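Local coordinates for thermophilic dibenzothiophene desulfurization enzyme C (Paenibacillus sp. A11-2, PDB 5XDC), which probably catalyses the FMNH2- and oxygen-dependent oxidation of dibenzothiophene to its 5-oxide and then to the 5,5-dioxide, at residues V32-A44 against S204-T216. Numbering follows the deposited sequence.
Sequences VRERERAGGTPKA and SLGMRQTDSGSVT. With IND (indole), chain J.
Arg208 lays its guanidinium against the last turn of helix 16-38, donating to the Glu36 and Arg37 carbonyls and joining the N-terminal helical domain of this acyl-CoA dehydrogenase-like fold to the middle-domain loop whose Met207, Thr210 and Ser212 line the indole pocket. Its CB lies 3.5 Å from Glu36 O, and CG and CD pass beside Glu36 OE1, CD at 3.5 Å. A bend at chi3 (50°) then turns NE back onto Glu36 O (2.8 Å), which also accepts Gly39 N. NH2 bonds Arg37 O from above the carbonyl plane (3.0 Å), while NH1 turns back to Ser204 O and the Asp203 carboxylate. A methionine in its place would probably leave the Arg37 carbonyl without this donor and the Asp203 charge without its mate. Glu36 itself pairs with Arg380, and a water links its OE1 to Arg208 N. Gln209, extended beyond CG, runs past Gly40 O to Gly39, its NE2 giving a hydrogen bond to Gly39 O (3.1 Å) and its OE1 taking a weak one from Arg35, whose guanidinium also bonds Thr31 OG1 and forms a salt bridge to Asp84. Pro42 packs on Gln209, its CD 3.4 Å from Gln209 O, a buried carbonyl with no hydrogen-bond partner in the model. Beyond Gly40, Thr41 OG1 donates to the syn side of Asp211 OD2 at 2.6 Å, 33° out of the carboxylate plane.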
loop_
_atom_site.group_PDB
_atom_site.type_symbol
_atom_site.label_atom_id
_atom_site.label_comp_id
_atom_site.label_asym_id
_atom_site.label_seq_id
_atom_site.Cartn_x
_atom_site.Cartn_y
_atom_site.Cartn_z
ATOM N N VAL B 32 -2.209 32.074 -7.376
ATOM C CA VAL B 32 -1.116 31.104 -7.441
ATOM C C VAL B 32 -1.125 30.349 -8.771
ATOM O O VAL B 32 -0.066 30.047 -9.333
ATOM C CB VAL B 32 -1.180 30.142 -6.235
ATOM C CG1 VAL B 32 -2.516 29.391 -6.176
ATOM C CG2 VAL B 32 0.005 29.170 -6.262
ATOM N N ARG B 33 -2.306 30.015 -9.288
ATOM C CA ARG B 33 -2.369 29.225 -10.515
ATOM C C ARG B 33 -1.652 29.937 -11.658
ATOM O O ARG B 33 -0.821 29.342 -12.354
ATOM C CB ARG B 33 -3.835 28.934 -10.864
ATOM C CG ARG B 33 -4.069 28.066 -12.103
ATOM C CD ARG B 33 -5.428 27.325 -12.013
ATOM N NE ARG B 33 -6.517 28.199 -11.577
ATOM C CZ ARG B 33 -7.672 27.790 -11.047
ATOM N NH1 ARG B 33 -7.929 26.499 -10.860
ATOM N NH2 ARG B 33 -8.583 28.690 -10.693
ATOM N N GLU B 34 -1.930 31.229 -11.847
ATOM C CA GLU B 34 -1.269 31.977 -12.914
ATOM C C GLU B 34 0.191 32.276 -12.571
ATOM O O GLU B 34 1.073 32.200 -13.438
ATOM C CB GLU B 34 -2.038 33.275 -13.190
ATOM N N ARG B 35 0.476 32.612 -11.310
ATOM C CA ARG B 35 1.843 32.969 -10.942
ATOM C C ARG B 35 2.801 31.794 -11.079
ATOM O O ARG B 35 3.930 31.957 -11.556
ATOM C CB ARG B 35 1.891 33.512 -9.518
ATOM C CG ARG B 35 1.413 34.945 -9.401
ATOM C CD ARG B 35 1.681 35.490 -8.009
ATOM N NE ARG B 35 0.849 34.832 -6.993
ATOM C CZ ARG B 35 1.255 33.872 -6.164
ATOM N NH1 ARG B 35 2.496 33.429 -6.175
ATOM N NH2 ARG B 35 0.404 33.375 -5.276
ATOM N N GLU B 36 2.404 30.606 -10.639
ATOM C CA GLU B 36 3.394 29.536 -10.610
ATOM C C GLU B 36 3.712 29.041 -12.018
ATOM O O GLU B 36 4.817 28.550 -12.259
ATOM C CB GLU B 36 2.936 28.396 -9.701
ATOM C CG GLU B 36 1.899 27.514 -10.278
ATOM C CD GLU B 36 2.460 26.270 -10.986
ATOM O OE1 GLU B 36 3.511 25.687 -10.588
ATOM O OE2 GLU B 36 1.821 25.884 -11.973
ATOM N N ARG B 37 2.784 29.200 -12.968
ATOM C CA ARG B 37 3.099 28.880 -14.361
ATOM C C ARG B 37 4.299 29.672 -14.852
ATOM O O ARG B 37 5.181 29.133 -15.536
ATOM C CB ARG B 37 1.898 29.174 -15.264
ATOM C CG ARG B 37 0.702 28.246 -15.100
ATOM C CD ARG B 37 -0.264 28.369 -16.297
ATOM N NE ARG B 37 -1.153 29.532 -16.210
ATOM C CZ ARG B 37 -2.459 29.490 -15.937
ATOM N NH1 ARG B 37 -3.086 28.338 -15.714
ATOM N NH2 ARG B 37 -3.155 30.620 -15.892
ATOM N N ALA B 38 4.345 30.963 -14.519
ATOM C CA ALA B 38 5.402 31.839 -14.993
ATOM C C ALA B 38 6.741 31.555 -14.336
ATOM O O ALA B 38 7.781 31.869 -14.923
ATOM C CB ALA B 38 5.010 33.297 -14.746
ATOM N N GLY B 39 6.744 30.993 -13.125
ATOM C CA GLY B 39 7.983 30.820 -12.409
ATOM C C GLY B 39 8.502 32.177 -11.978
ATOM O O GLY B 39 7.743 33.144 -11.828
ATOM N N GLY B 40 9.803 32.257 -11.780
ATOM C CA GLY B 40 10.357 33.554 -11.426
ATOM C C GLY B 40 10.057 33.954 -9.989
ATOM O O GLY B 40 9.660 33.143 -9.143
ATOM N N THR B 41 10.246 35.248 -9.720
ATOM C CA THR B 41 10.274 35.738 -8.351
ATOM C C THR B 41 8.929 36.348 -7.987
ATOM O O THR B 41 8.489 37.300 -8.654
ATOM C CB THR B 41 11.390 36.767 -8.199
ATOM O OG1 THR B 41 12.634 36.178 -8.612
ATOM C CG2 THR B 41 11.504 37.244 -6.751
ATOM N N PRO B 42 8.251 35.858 -6.963
ATOM C CA PRO B 42 6.955 36.428 -6.554
ATOM C C PRO B 42 7.148 37.642 -5.655
ATOM O O PRO B 42 6.883 37.632 -4.455
ATOM C CB PRO B 42 6.300 35.252 -5.826
ATOM C CG PRO B 42 7.446 34.576 -5.178
ATOM C CD PRO B 42 8.612 34.693 -6.130
ATOM N N LYS B 43 7.650 38.711 -6.262
ATOM C CA LYS B 43 8.092 39.876 -5.502
ATOM C C LYS B 43 6.938 40.498 -4.721
ATOM O O LYS B 43 7.082 40.839 -3.542
ATOM C CB LYS B 43 8.720 40.886 -6.466
ATOM C CG LYS B 43 9.009 42.255 -5.876
ATOM C CD LYS B 43 9.948 42.167 -4.717
ATOM C CE LYS B 43 10.407 43.564 -4.288
ATOM N NZ LYS B 43 11.080 43.548 -2.960
ATOM N N ALA B 44 5.779 40.660 -5.361
ATOM C CA ALA B 44 4.656 41.299 -4.679
ATOM C C ALA B 44 4.268 40.527 -3.431
ATOM O O ALA B 44 3.998 41.117 -2.376
ATOM C CB ALA B 44 3.457 41.407 -5.613
ATOM N N SER B 204 11.575 24.604 -12.847
ATOM C CA SER B 204 11.403 23.330 -12.162
ATOM C C SER B 204 10.001 22.749 -12.364
ATOM O O SER B 204 9.063 23.433 -12.781
ATOM C CB SER B 204 11.673 23.508 -10.665
ATOM O OG SER B 204 10.787 24.474 -10.140
ATOM N N LEU B 205 9.871 21.447 -12.077
ATOM C CA LEU B 205 8.564 20.791 -12.134
ATOM C C LEU B 205 7.572 21.474 -11.203
ATOM O O LEU B 205 6.478 21.874 -11.622
ATOM C CB LEU B 205 8.707 19.319 -11.759
ATOM C CG LEU B 205 7.397 18.520 -11.708
ATOM C CD1 LEU B 205 6.711 18.479 -13.060
ATOM C CD2 LEU B 205 7.665 17.123 -11.182
ATOM N N GLY B 206 7.934 21.561 -9.918
ATOM C CA GLY B 206 7.156 22.253 -8.919
ATOM C C GLY B 206 8.062 23.135 -8.079
ATOM O O GLY B 206 9.256 23.255 -8.341
ATOM N N MET B 207 7.468 23.740 -7.053
ATOM C CA MET B 207 8.167 24.778 -6.288
ATOM C C MET B 207 8.750 25.834 -7.230
ATOM O O MET B 207 9.875 26.305 -7.067
ATOM C CB MET B 207 9.256 24.172 -5.404
ATOM C CG MET B 207 8.714 23.269 -4.282
ATOM S SD MET B 207 7.635 24.228 -3.174
ATOM C CE MET B 207 7.468 23.082 -1.801
ATOM N N ARG B 208 7.944 26.241 -8.204
ATOM C CA ARG B 208 8.453 26.981 -9.351
ATOM C C ARG B 208 8.807 28.431 -9.031
ATOM O O ARG B 208 9.524 29.057 -9.825
ATOM C CB ARG B 208 7.426 26.946 -10.484
ATOM C CG ARG B 208 7.377 25.592 -11.195
ATOM C CD ARG B 208 6.453 25.602 -12.398
ATOM N NE ARG B 208 6.702 26.721 -13.301
ATOM C CZ ARG B 208 7.715 26.802 -14.156
ATOM N NH1 ARG B 208 8.618 25.836 -14.240
ATOM N NH2 ARG B 208 7.825 27.864 -14.932
ATOM N N GLN B 209 8.317 28.989 -7.917
ATOM C CA GLN B 209 8.613 30.370 -7.543
ATOM C C GLN B 209 9.506 30.475 -6.305
ATOM O O GLN B 209 9.491 31.494 -5.613
ATOM C CB GLN B 209 7.315 31.158 -7.340
ATOM C CG GLN B 209 6.568 31.403 -8.652
ATOM C CD GLN B 209 5.615 32.579 -8.581
ATOM O OE1 GLN B 209 4.636 32.567 -7.822
ATOM N NE2 GLN B 209 5.908 33.619 -9.360
ATOM N N THR B 210 10.328 29.458 -6.048
ATOM C CA THR B 210 11.227 29.477 -4.901
ATOM C C THR B 210 12.615 30.002 -5.244
ATOM O O THR B 210 13.466 30.073 -4.352
ATOM C CB THR B 210 11.361 28.081 -4.280
ATOM O OG1 THR B 210 11.938 27.161 -5.218
ATOM C CG2 THR B 210 9.989 27.580 -3.795
ATOM N N ASP B 211 12.870 30.359 -6.502
ATOM C CA ASP B 211 14.182 30.837 -6.948
ATOM C C ASP B 211 15.334 30.032 -6.349
ATOM O O ASP B 211 16.261 30.559 -5.724
ATOM C CB ASP B 211 14.324 32.318 -6.649
ATOM C CG ASP B 211 13.832 33.169 -7.794
ATOM O OD1 ASP B 211 14.485 33.157 -8.868
ATOM O OD2 ASP B 211 12.807 33.820 -7.610
ATOM N N SER B 212 15.283 28.722 -6.600
ATOM C CA SER B 212 16.241 27.777 -6.054
ATOM C C SER B 212 17.341 27.444 -7.050
ATOM O O SER B 212 17.927 26.357 -7.002
ATOM C CB SER B 212 15.519 26.515 -5.587
ATOM O OG SER B 212 14.666 26.815 -4.500
ATOM N N GLY B 213 17.634 28.376 -7.941
ATOM C CA GLY B 213 18.778 28.264 -8.811
ATOM C C GLY B 213 20.104 28.539 -8.130
ATOM O O GLY B 213 20.235 28.374 -6.915
ATOM N N SER B 214 21.096 28.960 -8.905
ATOM C CA SER B 214 22.456 29.063 -8.411
ATOM C C SER B 214 22.822 30.513 -8.093
ATOM O O SER B 214 22.163 31.466 -8.516
ATOM C CB SER B 214 23.446 28.471 -9.418
ATOM O OG SER B 214 23.392 29.159 -10.641
ATOM N N VAL B 215 23.880 30.649 -7.303
ATOM C CA VAL B 215 24.486 31.934 -6.974
ATOM C C VAL B 215 25.973 31.798 -7.235
ATOM O O VAL B 215 26.601 30.836 -6.780
ATOM C CB VAL B 215 24.235 32.343 -5.510
ATOM C CG1 VAL B 215 25.035 33.611 -5.155
ATOM C CG2 VAL B 215 22.758 32.563 -5.265
ATOM N N THR B 216 26.537 32.755 -7.967
ATOM C CA THR B 216 27.946 32.738 -8.310
ATOM C C THR B 216 28.654 33.792 -7.479
ATOM O O THR B 216 28.223 34.952 -7.455
ATOM C CB THR B 216 28.168 33.007 -9.802
ATOM O OG1 THR B 216 27.569 31.944 -10.568
ATOM C CG2 THR B 216 29.662 33.056 -10.111
HETATM N N1 IND J . 12.879 22.790 -4.564
HETATM C C2 IND J . 13.250 23.985 -4.115
HETATM C C3 IND J . 14.336 23.725 -3.493
HETATM C C4 IND J . 15.860 21.846 -2.882
HETATM C C5 IND J . 15.985 20.464 -3.047
HETATM C C6 IND J . 15.018 19.738 -3.774
HETATM C C7 IND J . 13.928 20.398 -4.334
HETATM C C8 IND J . 13.798 21.764 -4.179
HETATM C C9 IND J . 14.785 22.496 -3.432
HETATM O O HOH W 1 5.008 25.529 -8.308
HETATM O O HOH W 2 11.621 31.040 -8.999
#